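PDB 5T1X: mannose-specific lectin 2 chain 1, which binds mannose and agglutinates rabbit erythrocytes as one chain of a heterotetrameric GNA-related (bulb-type) lectin from taro. Local coordinates for residues L1-D15 against L18-D30. Residues are numbered along the deposited sequence; the frame is centred on the assembly and turned at random.
Sequences LGTNYLLSGQTLNTD and LKNGDFDLVMQND
D15 N donates to M27 O at 2.7 Å, and K19 N donates to T3 O at 2.9 Å with an N-H...O angle of 162°. K19 sits in strand 16-20 and M27 ends strand 23-27, the two strands of one hairpin; T3 and D15 lie in loops of 1-15. Such single backbone bonds from loops tie neighbouring sheets of the bulb-type (beta-prism II) lectin fold together. Around the first, the D15 carboxylate meets N29 through weak bonds: OD1 lies 2.8 Å from N29 ND2 and also receives the backbone N, while OD2 shares the same amide. The carboxylate and amide planes stand 79° apart, so the groups meet crosswise. With CG of N29 between its backbone N and carbonyl carbon (chi1 52°), the amide folds back beside its own N-H, letting both reach OD1. The methyl of T14, CG2, rests 3.7 Å from N29 CA. Near the second bond, a water bridges N4 ND2 to K19 O.

Between the polar ends, apolar side chains pack against one another and against backbone carbonyls. L18 sends CD2 to within 3.5 Å of Y5 O and 3.6 Å of G2 O, and its methyls also touch L1, L6 and L12. L12 lays CD2 against M27 CB at 3.9 Å and extends toward L25.

N29, which D15 may help to hold, binds mannose together with Q28 and D30; Q28 OE1 also bonds Y36 OH. T14 OG1 bonds C51 O, N4 reaches N7 of the partner chain, and strands 5-7, 11-12 and 16-20 each enter a different antiparallel sheet, with L18 and L12 packed where the three converge.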
loop_
_atom_site.group_PDB
_atom_site.type_symbol
_atom_site.label_atom_id
_atom_site.label_comp_id
_atom_site.label_asym_id
_atom_site.label_seq_id
_atom_site.Cartn_x
_atom_site.Cartn_y
_atom_site.Cartn_z
ATOM N N LEU A 1 -3.146 -10.975 4.769
ATOM C CA LEU A 1 -2.819 -10.626 3.392
ATOM C C LEU A 1 -3.892 -9.700 2.834
ATOM O O LEU A 1 -5.070 -9.930 3.092
ATOM C CB LEU A 1 -2.757 -11.944 2.584
ATOM C CG LEU A 1 -2.238 -11.925 1.152
ATOM C CD1 LEU A 1 -0.777 -11.548 1.103
ATOM C CD2 LEU A 1 -2.392 -13.286 0.528
ATOM N N GLY A 2 -3.498 -8.680 2.076
ATOM C CA GLY A 2 -4.474 -7.799 1.447
ATOM C C GLY A 2 -4.934 -8.428 0.149
ATOM O O GLY A 2 -4.295 -9.367 -0.330
ATOM N N THR A 3 -6.023 -7.926 -0.447
ATOM C CA THR A 3 -6.454 -8.471 -1.741
ATOM C C THR A 3 -5.470 -8.079 -2.841
ATOM O O THR A 3 -5.333 -8.792 -3.830
ATOM C CB THR A 3 -7.860 -7.977 -2.111
ATOM O OG1 THR A 3 -7.860 -6.543 -2.118
ATOM C CG2 THR A 3 -8.928 -8.505 -1.176
ATOM N N ASN A 4 -4.778 -6.948 -2.651
ATOM C CA ASN A 4 -3.867 -6.370 -3.642
ATOM C C ASN A 4 -2.518 -5.940 -3.026
ATOM O O ASN A 4 -1.790 -5.154 -3.629
ATOM C CB ASN A 4 -4.562 -5.163 -4.286
ATOM C CG ASN A 4 -5.127 -4.206 -3.265
ATOM O OD1 ASN A 4 -4.729 -4.202 -2.090
ATOM N ND2 ASN A 4 -6.129 -3.437 -3.666
ATOM N N TYR A 5 -2.194 -6.436 -1.824
ATOM C CA TYR A 5 -0.899 -6.133 -1.218
ATOM C C TYR A 5 -0.412 -7.271 -0.352
ATOM O O TYR A 5 -1.205 -8.089 0.124
ATOM C CB TYR A 5 -0.919 -4.823 -0.394
ATOM C CG TYR A 5 -1.761 -4.885 0.867
ATOM C CD1 TYR A 5 -1.265 -5.464 2.031
ATOM C CD2 TYR A 5 -3.024 -4.299 0.917
ATOM C CE1 TYR A 5 -2.041 -5.540 3.191
ATOM C CE2 TYR A 5 -3.787 -4.325 2.085
ATOM C CZ TYR A 5 -3.293 -4.951 3.218
ATOM O OH TYR A 5 -4.037 -5.008 4.374
ATOM N N LEU A 6 0.906 -7.284 -0.130
ATOM C CA LEU A 6 1.631 -8.191 0.738
ATOM C C LEU A 6 2.525 -7.343 1.632
ATOM O O LEU A 6 3.362 -6.599 1.124
ATOM C CB LEU A 6 2.458 -9.194 -0.102
ATOM C CG LEU A 6 3.418 -10.117 0.649
ATOM C CD1 LEU A 6 2.686 -11.259 1.274
ATOM C CD2 LEU A 6 4.485 -10.677 -0.282
ATOM N N LEU A 7 2.330 -7.427 2.956
ATOM C CA LEU A 7 3.161 -6.666 3.897
ATOM C C LEU A 7 4.329 -7.514 4.361
ATOM O O LEU A 7 4.222 -8.748 4.391
ATOM C CB LEU A 7 2.346 -6.210 5.125
ATOM C CG LEU A 7 1.071 -5.408 4.889
ATOM C CD1 LEU A 7 0.377 -5.109 6.199
ATOM C CD2 LEU A 7 1.342 -4.133 4.097
ATOM N N SER A 8 5.438 -6.869 4.759
ATOM C CA SER A 8 6.590 -7.606 5.282
ATOM C C SER A 8 6.124 -8.425 6.505
ATOM O O SER A 8 5.388 -7.913 7.354
ATOM C CB SER A 8 7.739 -6.654 5.616
ATOM O OG SER A 8 7.302 -5.526 6.350
ATOM N N GLY A 9 6.432 -9.718 6.497
ATOM C CA GLY A 9 5.989 -10.639 7.541
ATOM C C GLY A 9 4.813 -11.505 7.117
ATOM O O GLY A 9 4.526 -12.510 7.773
ATOM N N GLN A 10 4.109 -11.125 6.027
ATOM C CA GLN A 10 2.983 -11.919 5.505
ATOM C C GLN A 10 3.473 -12.906 4.435
ATOM O O GLN A 10 4.597 -12.785 3.951
ATOM C CB GLN A 10 1.878 -11.018 4.943
ATOM C CG GLN A 10 1.220 -10.141 5.999
ATOM C CD GLN A 10 0.148 -9.256 5.407
ATOM O OE1 GLN A 10 0.206 -8.848 4.247
ATOM N NE2 GLN A 10 -0.846 -8.924 6.202
ATOM N N THR A 11 2.631 -13.880 4.071
ATOM C CA THR A 11 2.961 -14.886 3.070
ATOM C C THR A 11 1.852 -15.002 2.023
ATOM O O THR A 11 0.669 -15.069 2.372
ATOM C CB THR A 11 3.186 -16.264 3.758
ATOM O OG1 THR A 11 4.275 -16.190 4.685
ATOM C CG2 THR A 11 3.459 -17.391 2.766
ATOM N N LEU A 12 2.248 -15.028 0.744
ATOM C CA LEU A 12 1.363 -15.345 -0.374
ATOM C C LEU A 12 1.624 -16.830 -0.621
ATOM O O LEU A 12 2.700 -17.207 -1.103
ATOM C CB LEU A 12 1.596 -14.453 -1.614
ATOM C CG LEU A 12 0.700 -14.727 -2.848
ATOM C CD1 LEU A 12 -0.752 -14.352 -2.591
ATOM C CD2 LEU A 12 1.201 -13.968 -4.070
ATOM N N ASN A 13 0.695 -17.675 -0.149
ATOM C CA ASN A 13 0.802 -19.130 -0.213
ATOM C C ASN A 13 0.690 -19.670 -1.642
ATOM O O ASN A 13 0.335 -18.937 -2.572
ATOM C CB ASN A 13 -0.263 -19.774 0.675
ATOM C CG ASN A 13 0.159 -19.893 2.117
ATOM O OD1 ASN A 13 -0.087 -19.004 2.940
ATOM N ND2 ASN A 13 0.805 -21.002 2.455
ATOM N N THR A 14 1.003 -20.974 -1.799
ATOM C CA THR A 14 0.967 -21.712 -3.059
ATOM C C THR A 14 -0.424 -21.604 -3.679
ATOM O O THR A 14 -1.429 -21.826 -3.001
ATOM C CB THR A 14 1.393 -23.169 -2.816
ATOM O OG1 THR A 14 2.537 -23.177 -1.958
ATOM C CG2 THR A 14 1.717 -23.906 -4.100
ATOM N N ASP A 15 -0.460 -21.202 -4.961
ATOM C CA ASP A 15 -1.635 -20.969 -5.814
ATOM C C ASP A 15 -2.471 -19.767 -5.316
ATOM O O ASP A 15 -3.624 -19.605 -5.722
ATOM C CB ASP A 15 -2.498 -22.240 -5.979
ATOM C CG ASP A 15 -1.800 -23.357 -6.735
ATOM O OD1 ASP A 15 -1.200 -23.072 -7.801
ATOM O OD2 ASP A 15 -1.874 -24.517 -6.278
ATOM N N LEU A 18 -2.827 -12.060 -5.689
ATOM C CA LEU A 18 -2.985 -10.621 -5.488
ATOM C C LEU A 18 -3.680 -10.153 -6.748
ATOM O O LEU A 18 -3.296 -10.609 -7.826
ATOM C CB LEU A 18 -1.685 -9.852 -5.239
ATOM C CG LEU A 18 -0.863 -10.140 -3.977
ATOM C CD1 LEU A 18 0.227 -9.101 -3.843
ATOM C CD2 LEU A 18 -1.716 -10.127 -2.703
ATOM N N LYS A 19 -4.734 -9.322 -6.653
ATOM C CA LYS A 19 -5.432 -8.931 -7.876
ATOM C C LYS A 19 -5.874 -7.488 -7.817
ATOM O O LYS A 19 -6.360 -7.027 -6.786
ATOM C CB LYS A 19 -6.648 -9.856 -8.128
ATOM C CG LYS A 19 -7.339 -9.671 -9.481
ATOM C CD LYS A 19 -8.402 -10.738 -9.714
ATOM C CE LYS A 19 -9.129 -10.605 -11.031
ATOM N NZ LYS A 19 -8.254 -10.912 -12.196
ATOM N N ASN A 20 -5.730 -6.781 -8.943
ATOM C CA ASN A 20 -6.231 -5.415 -9.068
ATOM C C ASN A 20 -6.749 -5.275 -10.507
ATOM O O ASN A 20 -5.956 -5.207 -11.445
ATOM C CB ASN A 20 -5.181 -4.363 -8.680
ATOM C CG ASN A 20 -5.794 -3.001 -8.433
ATOM O OD1 ASN A 20 -6.900 -2.691 -8.886
ATOM N ND2 ASN A 20 -5.067 -2.136 -7.755
ATOM N N GLY A 21 -8.078 -5.334 -10.663
ATOM C CA GLY A 21 -8.720 -5.309 -11.973
ATOM C C GLY A 21 -8.337 -6.548 -12.763
ATOM O O GLY A 21 -8.393 -7.656 -12.232
ATOM N N ASP A 22 -7.851 -6.364 -14.000
ATOM C CA ASP A 22 -7.458 -7.475 -14.879
ATOM C C ASP A 22 -6.084 -8.055 -14.536
ATOM O O ASP A 22 -5.713 -9.112 -15.059
ATOM C CB ASP A 22 -7.464 -7.016 -16.351
ATOM C CG ASP A 22 -8.819 -6.593 -16.892
ATOM O OD1 ASP A 22 -9.849 -7.077 -16.372
ATOM O OD2 ASP A 22 -8.848 -5.817 -17.871
ATOM N N PHE A 23 -5.327 -7.370 -13.682
ATOM C CA PHE A 23 -3.972 -7.767 -13.306
ATOM C C PHE A 23 -4.019 -8.736 -12.146
ATOM O O PHE A 23 -4.598 -8.435 -11.098
ATOM C CB PHE A 23 -3.129 -6.524 -13.016
ATOM C CG PHE A 23 -3.152 -5.590 -14.206
ATOM C CD1 PHE A 23 -2.457 -5.903 -15.373
ATOM C CD2 PHE A 23 -3.917 -4.429 -14.185
ATOM C CE1 PHE A 23 -2.503 -5.051 -16.484
ATOM C CE2 PHE A 23 -3.959 -3.578 -15.296
ATOM C CZ PHE A 23 -3.244 -3.890 -16.432
ATOM N N ASP A 24 -3.457 -9.937 -12.375
ATOM C CA ASP A 24 -3.513 -11.056 -11.443
ATOM C C ASP A 24 -2.128 -11.652 -11.175
ATOM O O ASP A 24 -1.556 -12.322 -12.044
ATOM C CB ASP A 24 -4.462 -12.125 -12.027
ATOM C CG ASP A 24 -4.852 -13.256 -11.102
ATOM O OD1 ASP A 24 -4.446 -13.224 -9.921
ATOM O OD2 ASP A 24 -5.586 -14.170 -11.558
ATOM N N LEU A 25 -1.609 -11.429 -9.958
ATOM C CA LEU A 25 -0.320 -11.961 -9.524
ATOM C C LEU A 25 -0.559 -13.305 -8.874
ATOM O O LEU A 25 -1.283 -13.383 -7.882
ATOM C CB LEU A 25 0.385 -10.993 -8.550
ATOM C CG LEU A 25 1.767 -11.434 -8.064
ATOM C CD1 LEU A 25 2.860 -11.156 -9.116
ATOM C CD2 LEU A 25 2.112 -10.768 -6.751
ATOM N N VAL A 26 0.033 -14.370 -9.440
ATOM C CA VAL A 26 -0.172 -15.717 -8.922
ATOM C C VAL A 26 1.166 -16.366 -8.510
ATOM O O VAL A 26 2.102 -16.440 -9.315
ATOM C CB VAL A 26 -0.940 -16.619 -9.934
ATOM C CG1 VAL A 26 -1.358 -17.939 -9.290
ATOM C CG2 VAL A 26 -2.161 -15.906 -10.518
ATOM N N MET A 27 1.236 -16.846 -7.253
ATOM C CA MET A 27 2.373 -17.625 -6.753
ATOM C C MET A 27 2.008 -19.057 -7.093
ATOM O O MET A 27 1.226 -19.674 -6.381
ATOM C CB MET A 27 2.608 -17.382 -5.244
ATOM C CG MET A 27 3.705 -18.257 -4.630
ATOM S SD MET A 27 5.370 -17.849 -5.196
ATOM C CE MET A 27 5.603 -19.110 -6.451
ATOM N N GLN A 28 2.466 -19.548 -8.235
ATOM C CA GLN A 28 1.994 -20.835 -8.743
ATOM C C GLN A 28 2.617 -22.060 -8.081
ATOM O O GLN A 28 3.691 -21.971 -7.484
ATOM C CB GLN A 28 2.193 -20.918 -10.253
ATOM C CG GLN A 28 1.445 -19.814 -10.980
ATOM C CD GLN A 28 1.603 -19.813 -12.479
ATOM O OE1 GLN A 28 0.784 -19.232 -13.175
ATOM N NE2 GLN A 28 2.655 -20.425 -13.016
ATOM N N ASN A 29 1.920 -23.219 -8.220
ATOM C CA ASN A 29 2.337 -24.523 -7.690
ATOM C C ASN A 29 3.599 -25.035 -8.402
ATOM O O ASN A 29 4.300 -25.887 -7.848
ATOM C CB ASN A 29 1.201 -25.558 -7.751
ATOM C CG ASN A 29 0.534 -25.726 -9.094
ATOM O OD1 ASN A 29 1.157 -26.107 -10.092
ATOM N ND2 ASN A 29 -0.775 -25.520 -9.128
ATOM N N ASP A 30 3.918 -24.476 -9.594
ATOM C CA ASP A 30 5.129 -24.819 -10.342
ATOM C C ASP A 30 6.294 -23.874 -9.942
ATOM O O ASP A 30 7.290 -23.799 -10.653
ATOM C CB ASP A 30 4.872 -24.814 -11.873
ATOM C CG ASP A 30 4.687 -23.464 -12.561
ATOM O OD1 ASP A 30 4.569 -22.439 -11.851
ATOM O OD2 ASP A 30 4.652 -23.436 -13.810
HETATM O O HOH W 1 -7.718 -4.556 -5.941
#